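Local structure of 5'-nucleotidase SurE (Aquifex aeolicus, 2WQK) at residues A[104-107]-A[108-111]; A[232-235]-A[236-240]; A[192-195]-A[196-200]. The protein probably removes the phosphate from nucleoside 5'-monophosphates as a divalent metal-dependent phosphatase of the SurE nucleotidase family. All coordinates share one frame; numbering follows the deposited sequence.

Contact 1 of 3, residues A[104-107]-A[108-111]. With SO4 (sulfate ion), chain C.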
ATOM      1  N   THR A 104     -13.926  12.855  -9.305  1.00 15.41           N
ATOM      2  CA  THR A 104     -14.172  12.431  -7.924  0.50 15.72           C
ATOM      3  C   THR A 104     -13.013  11.703  -7.269  1.00 15.79           C
ATOM      4  O   THR A 104     -12.845  11.742  -6.066  1.00 18.61           O
ATOM      5  CB  THR A 104     -15.380  11.473  -7.879  0.50 15.84           C
ATOM      6  OG1 THR A 104     -16.531  12.190  -8.339  0.50 19.45           O
ATOM      7  CG2 THR A 104     -15.591  10.968  -6.482  0.50 16.60           C
ATOM      8  N   TYR A 105     -12.226  10.995  -8.078  1.00 14.05           N
ATOM      9  CA  TYR A 105     -11.146  10.171  -7.592  1.00 13.83           C
ATOM     10  C   TYR A 105      -9.769  10.856  -7.646  1.00 13.41           C
ATOM     11  O   TYR A 105      -8.741  10.271  -7.283  1.00 15.36           O
ATOM     12  CB  TYR A 105     -11.083   8.888  -8.426  1.00 13.47           C
ATOM     13  CG  TYR A 105     -12.366   8.067  -8.365  1.00 12.32           C
ATOM     14  CD1 TYR A 105     -12.769   7.484  -7.196  1.00 11.96           C
ATOM     15  CD2 TYR A 105     -13.151   7.903  -9.483  1.00 15.64           C
ATOM     16  CE1 TYR A 105     -13.933   6.713  -7.149  1.00 12.33           C
ATOM     17  CE2 TYR A 105     -14.321   7.134  -9.451  1.00 15.07           C
ATOM     18  CZ  TYR A 105     -14.712   6.558  -8.264  1.00 12.60           C
ATOM     19  OH  TYR A 105     -15.864   5.787  -8.212  1.00 14.00           O
ATOM     20  N   SER A 106      -9.744  12.091  -8.130  1.00 12.80           N
ATOM     21  CA  SER A 106      -8.460  12.766  -8.396  1.00 11.67           C
ATOM     22  C   SER A 106      -7.874  13.468  -7.167  1.00 11.37           C
ATOM     23  O   SER A 106      -8.533  14.317  -6.518  1.00 12.66           O
ATOM     24  CB  SER A 106      -8.696  13.846  -9.440  1.00 11.77           C
ATOM     25  OG  SER A 106      -7.572  14.725  -9.567  1.00 12.26           O
ATOM     26  N   GLY A 107      -6.628  13.154  -6.874  1.00 11.92           N
ATOM     27  CA  GLY A 107      -5.881  13.846  -5.832  1.00 11.80           C
ATOM     28  C   GLY A 107      -5.581  15.286  -6.214  1.00 11.72           C
ATOM     29  O   GLY A 107      -5.541  16.170  -5.352  1.00 12.20           O
ATOM     30  N   THR A 108      -5.309  15.509  -7.497  1.00 11.22           N
ATOM     31  CA  THR A 108      -5.035  16.883  -7.926  1.00 10.91           C
ATOM     32  C   THR A 108      -6.264  17.756  -7.683  1.00 10.86           C
ATOM     33  O   THR A 108      -6.169  18.840  -7.108  1.00 10.96           O
ATOM     34  CB  THR A 108      -4.633  16.926  -9.421  1.00 11.90           C
ATOM     35  OG1 THR A 108      -3.490  16.097  -9.602  1.00 12.11           O
ATOM     36  CG2 THR A 108      -4.325  18.380  -9.888  1.00 13.11           C
ATOM     37  N   VAL A 109      -7.425  17.261  -8.089  1.00 11.01           N
ATOM     38  CA  VAL A 109      -8.652  18.022  -7.900  1.00 11.05           C
ATOM     39  C   VAL A 109      -8.935  18.223  -6.397  1.00 10.32           C
ATOM     40  O   VAL A 109      -9.328  19.287  -5.969  1.00 12.45           O
ATOM     41  CB  VAL A 109      -9.850  17.384  -8.643  1.00 10.86           C
ATOM     42  CG1 VAL A 109     -11.116  18.172  -8.382  1.00 13.87           C
ATOM     43  CG2 VAL A 109      -9.564  17.329 -10.122  1.00 12.26           C
ATOM     44  N   SER A 110      -8.719  17.187  -5.598  1.00 11.03           N
ATOM     45  CA  SER A 110      -9.030  17.297  -4.169  1.00 11.50           C
ATOM     46  C   SER A 110      -8.155  18.345  -3.458  1.00 11.00           C
ATOM     47  O   SER A 110      -8.633  19.015  -2.524  1.00 12.47           O
ATOM     48  CB  SER A 110      -8.936  15.930  -3.484  1.00 15.52           C
ATOM     49  OG  SER A 110      -7.642  15.449  -3.412  1.00 20.33           O
ATOM     50  N   GLY A 111      -6.922  18.541  -3.943  1.00 11.66           N
ATOM     51  CA  GLY A 111      -6.094  19.637  -3.389  1.00 12.09           C
ATOM     52  C   GLY A 111      -6.777  20.990  -3.586  1.00 11.28           C
ATOM     53  O   GLY A 111      -6.836  21.822  -2.667  1.00 12.59           O
TER
HETATM   54  S   SO4 C 252      -4.374  12.432  -9.694  1.00 15.81           S
HETATM   55  O1  SO4 C 252      -4.015  11.797 -10.961  1.00 19.01           O
HETATM   56  O2  SO4 C 252      -3.097  12.696  -8.959  1.00 17.97           O
HETATM   57  O3  SO4 C 252      -4.993  13.689  -9.910  1.00 12.87           O
HETATM   58  O4  SO4 C 252      -5.249  11.552  -8.856  1.00 16.67           O
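The carbonyl group of Gly-107 is approached on one and the same face of its plane by two donors: Ser-110 OG, 2.9 Å from Gly-107 O, and Gly-111 N, 3.1 Å from that oxygen. With chi1 at 69°, Ser-110 OG sits between its own backbone N and carbonyl carbon and turns back along the first turn of the helix to Gly-107 O. Ser-106 is the N-cap of helix 107-117: its OG takes a nearly straight bond (173° at the hydrogen) from Val-109 N, 2.9 Å away. Val-109 CG2 lies alongside, 3.3 Å from Ser-106 OG. That hydroxyl donates its own proton outward, 2.8 Å to sulfate O3. Thr-108 grips the same sulfate oxygen twice, through its N and its OG1, while Gly-107 N binds sulfate O4 at 2.9 Å and Asn-98 adds another bond to the ion. Thr-108 also lies close to Asn-94, one of the sodium ligands. Two hydroxyls and two amides at the first turn thus form an anion seat, probably aided by the positive end of the helix dipole. Its place beside the metal is consistent with a site for the phosphate of a nucleotide.

Contact 2 of 3, residues A[232-235]-A[236-240]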
ATOM      1  N   HIS A 232     -18.934  22.660  -8.340  1.00 11.71           N
ATOM      2  CA  HIS A 232     -19.537  22.895  -7.049  1.00 12.51           C
ATOM      3  C   HIS A 232     -18.647  22.402  -5.926  1.00 12.45           C
ATOM      4  O   HIS A 232     -18.146  21.284  -5.994  1.00 13.73           O
ATOM      5  CB  HIS A 232     -20.858  22.107  -6.910  1.00 13.28           C
ATOM      6  CG  HIS A 232     -22.024  22.702  -7.593  1.00 14.62           C
ATOM      7  ND1 HIS A 232     -22.637  23.855  -7.164  1.00 17.89           N
ATOM      8  CD2 HIS A 232     -22.779  22.219  -8.613  1.00 19.61           C
ATOM      9  CE1 HIS A 232     -23.695  24.087  -7.934  1.00 19.09           C
ATOM     10  NE2 HIS A 232     -23.800  23.107  -8.817  1.00 20.63           N
ATOM     11  N   LEU A 233     -18.522  23.198  -4.853  1.00 12.65           N
ATOM     12  CA  LEU A 233     -17.997  22.672  -3.617  1.00 14.81           C
ATOM     13  C   LEU A 233     -19.094  21.884  -2.865  1.00 14.90           C
ATOM     14  O   LEU A 233     -18.854  20.778  -2.375  1.00 17.82           O
ATOM     15  CB  LEU A 233     -17.473  23.778  -2.695  1.00 16.04           C
ATOM     16  CG  LEU A 233     -16.902  23.154  -1.393  1.00 19.64           C
ATOM     17  CD1 LEU A 233     -15.828  22.028  -1.584  1.00 22.04           C
ATOM     18  CD2 LEU A 233     -16.396  24.259  -0.479  1.00 21.00           C
ATOM     19  N   ASP A 234     -20.298  22.447  -2.830  1.00 14.07           N
ATOM     20  CA  ASP A 234     -21.418  21.819  -2.115  1.00 13.36           C
ATOM     21  C   ASP A 234     -22.071  20.845  -3.069  1.00 13.18           C
ATOM     22  O   ASP A 234     -22.547  21.246  -4.126  1.00 13.19           O
ATOM     23  CB  ASP A 234     -22.360  22.935  -1.677  1.00 13.92           C
ATOM     24  CG  ASP A 234     -23.515  22.470  -0.783  1.00 14.85           C
ATOM     25  OD1 ASP A 234     -23.828  21.238  -0.755  1.00 14.79           O
ATOM     26  OD2 ASP A 234     -24.125  23.425  -0.172  1.00 15.86           O
ATOM     27  N   LEU A 235     -22.080  19.564  -2.677  1.00 13.34           N
ATOM     28  CA  LEU A 235     -22.619  18.499  -3.501  1.00 14.29           C
ATOM     29  C   LEU A 235     -24.146  18.389  -3.401  1.00 12.67           C
ATOM     30  O   LEU A 235     -24.742  17.570  -4.103  1.00 12.84           O
ATOM     31  CB  LEU A 235     -21.994  17.131  -3.097  1.00 15.75           C
ATOM     32  CG  LEU A 235     -20.488  17.035  -2.922  1.00 20.79           C
ATOM     33  CD1 LEU A 235     -20.014  15.639  -2.413  1.00 22.83           C
ATOM     34  CD2 LEU A 235     -19.871  17.363  -4.249  1.00 23.25           C
ATOM     35  N   THR A 236     -24.765  19.111  -2.456  1.00 11.97           N
ATOM     36  CA  THR A 236     -26.204  18.917  -2.201  1.00 11.91           C
ATOM     37  C   THR A 236     -27.032  19.314  -3.410  1.00 11.86           C
ATOM     38  O   THR A 236     -26.843  20.406  -3.981  1.00 12.40           O
ATOM     39  CB  THR A 236     -26.684  19.770  -1.015  1.00 11.53           C
ATOM     40  OG1 THR A 236     -25.792  19.614   0.079  1.00 13.05           O
ATOM     41  CG2 THR A 236     -28.127  19.454  -0.610  1.00 12.00           C
ATOM     42  N   ASN A 237     -27.964  18.446  -3.806  1.00 11.36           N
ATOM     43  CA  ASN A 237     -28.935  18.812  -4.823  1.00 12.44           C
ATOM     44  C   ASN A 237     -30.145  19.465  -4.185  1.00 12.90           C
ATOM     45  O   ASN A 237     -31.127  18.789  -3.878  1.00 14.26           O
ATOM     46  CB  ASN A 237     -29.298  17.588  -5.679  1.00 13.31           C
ATOM     47  CG  ASN A 237     -30.077  17.978  -6.920  1.00 16.13           C
ATOM     48  OD1 ASN A 237     -30.647  19.102  -6.997  1.00 18.84           O
ATOM     49  ND2 ASN A 237     -30.120  17.066  -7.905  1.00 18.44           N
ATOM     50  N   TYR A 238     -30.035  20.773  -3.913  1.00 13.49           N
ATOM     51  CA  TYR A 238     -31.121  21.484  -3.179  1.00 14.72           C
ATOM     52  C   TYR A 238     -32.492  21.440  -3.868  1.00 15.66           C
ATOM     53  O   TYR A 238     -33.542  21.341  -3.208  1.00 17.63           O
ATOM     54  CB  TYR A 238     -30.725  22.959  -2.942  1.00 15.44           C
ATOM     55  CG  TYR A 238     -29.602  23.095  -1.982  1.00 13.15           C
ATOM     56  CD1 TYR A 238     -29.832  23.009  -0.623  1.00 13.87           C
ATOM     57  CD2 TYR A 238     -28.279  23.314  -2.413  1.00 15.19           C
ATOM     58  CE1 TYR A 238     -28.809  23.092   0.269  1.00 14.00           C
ATOM     59  CE2 TYR A 238     -27.241  23.408  -1.514  1.00 13.58           C
ATOM     60  CZ  TYR A 238     -27.501  23.298  -0.167  1.00 12.90           C
ATOM     61  OH  TYR A 238     -26.491  23.368   0.754  1.00 15.91           O
ATOM     62  N   LYS A 239     -32.491  21.534  -5.193  1.00 14.91           N
ATOM     63  CA  LYS A 239     -33.724  21.623  -5.957  1.00 17.79           C
ATOM     64  C   LYS A 239     -34.631  20.429  -5.656  1.00 17.34           C
ATOM     65  O   LYS A 239     -35.862  20.589  -5.544  1.00 19.14           O
ATOM     66  CB  LYS A 239     -33.411  21.651  -7.465  1.00 19.03           C
ATOM     67  CG  LYS A 239     -34.662  21.476  -8.355  1.00 23.42           C
ATOM     68  CD  LYS A 239     -34.396  20.909  -9.743  0.50 24.87           C
ATOM     69  CE  LYS A 239     -35.722  20.538 -10.431  0.50 25.82           C
ATOM     70  NZ  LYS A 239     -36.424  19.382  -9.779  0.50 27.44           N
ATOM     71  N   VAL A 240     -34.035  19.236  -5.517  1.00 15.74           N
ATOM     72  CA  VAL A 240     -34.830  18.026  -5.413  1.00 15.82           C
ATOM     73  C   VAL A 240     -35.170  17.572  -4.014  1.00 15.53           C
ATOM     74  O   VAL A 240     -35.825  16.524  -3.844  1.00 15.72           O
ATOM     75  CB  VAL A 240     -34.167  16.858  -6.141  1.00 15.23           C
ATOM     76  CG1 VAL A 240     -33.841  17.230  -7.602  1.00 16.89           C
ATOM     77  CG2 VAL A 240     -32.942  16.341  -5.427  1.00 16.00           C
TER
HETATM   78  O   HOH W   1     -25.052  22.414  -4.381  1.00 17.92           O
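Asp-234 and Tyr-238 meet at about a right angle, the carboxylate plane turned 81° from the phenol ring. Asp-234 OD2 lies at the ring edge, in its plane, and takes a short bond of 2.5 Å from Tyr-238 OH on its syn lone pair. The other carboxylate oxygen serves Thr-236, whose side chain crosses that of Asp-234 obliquely. Thr-236 OG1 donates to the syn lone pair of Asp-234 OD1 at 2.7 Å. Thr-236 N reaches Asp-234 OD1 on the anti side, 34° out of the carboxylate plane, at 2.9 Å. Because Asp-234 CG stands anti to the backbone N (chi1 -174°), the carboxylate swings forward over the following residues. Three bonds then fix its rotation, and these three donated hydrogen bonds would probably stabilise the ionised form.

The methyl branch of Thr-236 faces another way: CG2 rests over the centre of one face of the Tyr-238 ring, 3.7 Å above its plane, so the threonine touches the aspartate with its hydroxyl and the tyrosine with its methyl. Beside the side chains, water 1 donates to both Asp-234 O (2.8 Å) and Thr-236 O (2.7 Å), tying the two carbonyls together.

Outside partners hold the turn itself. Asp-157 of the same chain takes the N-H of Asp-234; the backbone N of Gln-180 of the second subunit bonds to Thr-236 OG1, and the side-chain OE1 of that glutamine accepts from Leu-235 N. The bond from Thr-236 N back to Asp-234 OD1 defines an Asx turn, here reinforced by the threonine hydroxyl; it shapes the loop that leaves strand 225-232 along the second subunit, consistent with the exchanged C-terminal arms of SurE dimers.

Contact 3 of 3, residues A[192-195]-A[196-200]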
ATOM      1  N   TYR A 192     -11.053 -14.101 -18.655  1.00 19.11           N
ATOM      2  CA  TYR A 192      -9.918 -15.012 -18.773  1.00 19.40           C
ATOM      3  C   TYR A 192     -10.079 -16.139 -17.777  1.00 19.27           C
ATOM      4  O   TYR A 192     -10.873 -16.018 -16.816  1.00 19.99           O
ATOM      5  CB  TYR A 192      -8.632 -14.268 -18.472  1.00 19.15           C
ATOM      6  CG  TYR A 192      -8.303 -13.136 -19.414  1.00 17.68           C
ATOM      7  CD1 TYR A 192      -7.477 -13.321 -20.503  1.00 17.28           C
ATOM      8  CD2 TYR A 192      -8.781 -11.860 -19.178  1.00 19.06           C
ATOM      9  CE1 TYR A 192      -7.146 -12.253 -21.337  1.00 18.36           C
ATOM     10  CE2 TYR A 192      -8.467 -10.805 -20.010  1.00 19.30           C
ATOM     11  CZ  TYR A 192      -7.636 -11.006 -21.083  1.00 19.48           C
ATOM     12  OH  TYR A 192      -7.311  -9.950 -21.887  1.00 21.98           O
ATOM     13  N   ILE A 193      -9.306 -17.219 -17.967  1.00 19.49           N
ATOM     14  CA  ILE A 193      -9.204 -18.281 -16.957  1.00 20.29           C
ATOM     15  C   ILE A 193      -7.776 -18.415 -16.424  1.00 20.27           C
ATOM     16  O   ILE A 193      -6.830 -18.469 -17.211  1.00 19.61           O
ATOM     17  CB  ILE A 193      -9.718 -19.627 -17.514  1.00 21.35           C
ATOM     18  CG1 ILE A 193     -11.148 -19.464 -18.038  1.00 23.13           C
ATOM     19  CG2 ILE A 193      -9.615 -20.710 -16.457  1.00 21.88           C
ATOM     20  CD1 ILE A 193     -12.180 -19.276 -16.938  1.00 26.72           C
ATOM     21  N   ASP A 194      -7.611 -18.382 -15.100  1.00 20.55           N
ATOM     22  CA  ASP A 194      -6.278 -18.423 -14.503  1.00 20.64           C
ATOM     23  C   ASP A 194      -5.686 -19.853 -14.584  1.00 21.16           C
ATOM     24  O   ASP A 194      -6.366 -20.793 -14.994  1.00 20.79           O
ATOM     25  CB  ASP A 194      -6.258 -17.793 -13.083  1.00 21.08           C
ATOM     26  CG  ASP A 194      -6.856 -18.695 -11.992  1.00 22.30           C
ATOM     27  OD1 ASP A 194      -6.937 -19.939 -12.167  1.00 24.26           O
ATOM     28  OD2 ASP A 194      -7.222 -18.151 -10.914  1.00 24.64           O
ATOM     29  N   PRO A 195      -4.400 -20.014 -14.231  1.00 22.25           N
ATOM     30  CA  PRO A 195      -3.742 -21.325 -14.307  1.00 23.33           C
ATOM     31  C   PRO A 195      -4.347 -22.451 -13.489  1.00 24.50           C
ATOM     32  O   PRO A 195      -4.012 -23.634 -13.748  1.00 25.01           O
ATOM     33  CB  PRO A 195      -2.333 -21.013 -13.790  1.00 23.82           C
ATOM     34  CG  PRO A 195      -2.150 -19.573 -14.095  1.00 23.55           C
ATOM     35  CD  PRO A 195      -3.443 -18.957 -13.831  1.00 22.86           C
ATOM     36  N   TYR A 196      -5.205 -22.086 -12.529  1.00 24.97           N
ATOM     37  CA  TYR A 196      -5.881 -23.027 -11.615  1.00 26.12           C
ATOM     38  C   TYR A 196      -7.355 -23.234 -12.010  1.00 26.46           C
ATOM     39  O   TYR A 196      -8.105 -23.862 -11.263  1.00 28.19           O
ATOM     40  CB  TYR A 196      -5.754 -22.506 -10.178  1.00 26.66           C
ATOM     41  CG  TYR A 196      -4.352 -22.033  -9.855  1.00 28.10           C
ATOM     42  CD1 TYR A 196      -3.295 -22.939  -9.768  1.00 29.43           C
ATOM     43  CD2 TYR A 196      -4.065 -20.678  -9.675  1.00 26.79           C
ATOM     44  CE1 TYR A 196      -1.975 -22.495  -9.509  1.00 29.78           C
ATOM     45  CE2 TYR A 196      -2.745 -20.229  -9.399  1.00 28.83           C
ATOM     46  CZ  TYR A 196      -1.713 -21.147  -9.322  1.00 28.74           C
ATOM     47  OH  TYR A 196      -0.411 -20.690  -9.052  1.00 30.22           O
ATOM     48  N   GLY A 197      -7.768 -22.698 -13.165  1.00 25.91           N
ATOM     49  CA  GLY A 197      -9.140 -22.866 -13.682  1.00 25.96           C
ATOM     50  C   GLY A 197     -10.208 -21.894 -13.211  1.00 26.35           C
ATOM     51  O   GLY A 197     -11.411 -22.105 -13.488  1.00 27.75           O
ATOM     52  N   LYS A 198      -9.788 -20.820 -12.531  1.00 25.40           N
ATOM     53  CA  LYS A 198     -10.721 -19.863 -11.949  1.00 25.49           C
ATOM     54  C   LYS A 198     -10.752 -18.560 -12.774  1.00 24.24           C
ATOM     55  O   LYS A 198      -9.718 -18.137 -13.317  1.00 23.09           O
ATOM     56  CB  LYS A 198     -10.342 -19.546 -10.500  1.00 26.12           C
ATOM     57  CG  LYS A 198     -10.181 -20.722  -9.560  1.00 30.34           C
ATOM     58  CD  LYS A 198     -11.530 -21.252  -9.146  1.00 35.59           C
ATOM     59  CE  LYS A 198     -11.410 -22.640  -8.487  1.00 39.01           C
ATOM     60  NZ  LYS A 198     -12.604 -23.512  -8.826  1.00 41.26           N
ATOM     61  N   PRO A 199     -11.930 -17.921 -12.856  1.00 23.57           N
ATOM     62  CA  PRO A 199     -12.094 -16.764 -13.728  1.00 22.45           C
ATOM     63  C   PRO A 199     -11.471 -15.485 -13.223  1.00 21.02           C
ATOM     64  O   PRO A 199     -11.418 -15.217 -12.012  1.00 21.66           O
ATOM     65  CB  PRO A 199     -13.616 -16.607 -13.848  1.00 23.62           C
ATOM     66  CG  PRO A 199     -14.129 -17.128 -12.553  1.00 24.39           C
ATOM     67  CD  PRO A 199     -13.189 -18.239 -12.136  1.00 24.79           C
ATOM     68  N   PHE A 200     -11.043 -14.672 -14.177  1.00 18.87           N
ATOM     69  CA  PHE A 200     -10.656 -13.291 -13.857  1.00 17.67           C
ATOM     70  C   PHE A 200     -11.011 -12.394 -15.033  1.00 16.97           C
ATOM     71  O   PHE A 200     -11.314 -12.872 -16.135  1.00 18.49           O
ATOM     72  CB  PHE A 200      -9.197 -13.157 -13.413  1.00 17.21           C
ATOM     73  CG  PHE A 200      -8.169 -13.442 -14.489  1.00 17.12           C
ATOM     74  CD1 PHE A 200      -7.494 -12.395 -15.102  1.00 16.93           C
ATOM     75  CD2 PHE A 200      -7.798 -14.735 -14.834  1.00 15.67           C
ATOM     76  CE1 PHE A 200      -6.516 -12.629 -16.070  1.00 18.24           C
ATOM     77  CE2 PHE A 200      -6.801 -14.965 -15.802  1.00 16.18           C
ATOM     78  CZ  PHE A 200      -6.153 -13.917 -16.388  1.00 15.70           C
TER
HETATM   79  O   HOH W   2      -8.835 -16.102 -10.720  1.00 30.62           O
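Asp-194 OD1 is gripped by two backbone amides, Tyr-196 N at 2.8 Å from it and Lys-198 N at 3.0 Å, which come from opposite faces of the carboxylate plane. Asp-194 CG lies between its own backbone N and carbonyl carbon (chi1 76°), which tucks the carboxylate into the turn, with OD1 between the two amides. The type I turn from Asp-194 to Gly-197 is closed by Gly-197 N to Asp-194 O, and Lys-198 O accepts from Asp-194 N at 2.8 Å. Gly-197, at positive phi (86°), makes the G1 bulge that lets this turn join the antiparallel strands 186-193 and 199-206. Lys-198 runs beside the aspartate, its CB 3.4 Å from Asp-194 OD2.

Farther down the hairpin Tyr-192 and Phe-200 exchange two backbone bonds. Their rings are nearly parallel, planes 16° apart, but slid so far that they barely overlap; what lies over the Phe-200 face is Tyr-192 CB, a CH-pi contact 3.4 Å from the ring centroid. Asp-194 N is at the Phe-200 ring edge. On the other face of the hairpin Ile-193 CG2 packs 3.5 Å from Gly-197 C. The Tyr-196 ring carries Pro-195 CB over the centre of one face, 4.3 Å above it.

Tyr-192 OH bonds to Ile-193 O of the third subunit, and Tyr-196 OH to Ala-205 N of that subunit. Two amides on opposite faces of OD1 would probably favour the ionised carboxylate, which ties the start of the turn to the residues that follow it.

Along the chain contact 1 comes first, then contact 3, then contact 2. Contact 1 is about 5 Å from the centre of the folded chain, at the start of helix 107-117. Contact 3 lies at the tip of the hairpin of strands 186-193 and 199-206; the centre of contact 3 is about 35 Å from that of contact 1. Contact 2 follows strand 225-232, an inner strand of the large mixed sheet; its centre is about 19 Å from that of contact 1 and about 44 Å from that of contact 3. Leu-233 packs on helix 107-117, linking the surroundings of contacts 1 and 2. All three touch the second subunit, so the metal-site core and both projecting elements take part in building the four-chain assembly.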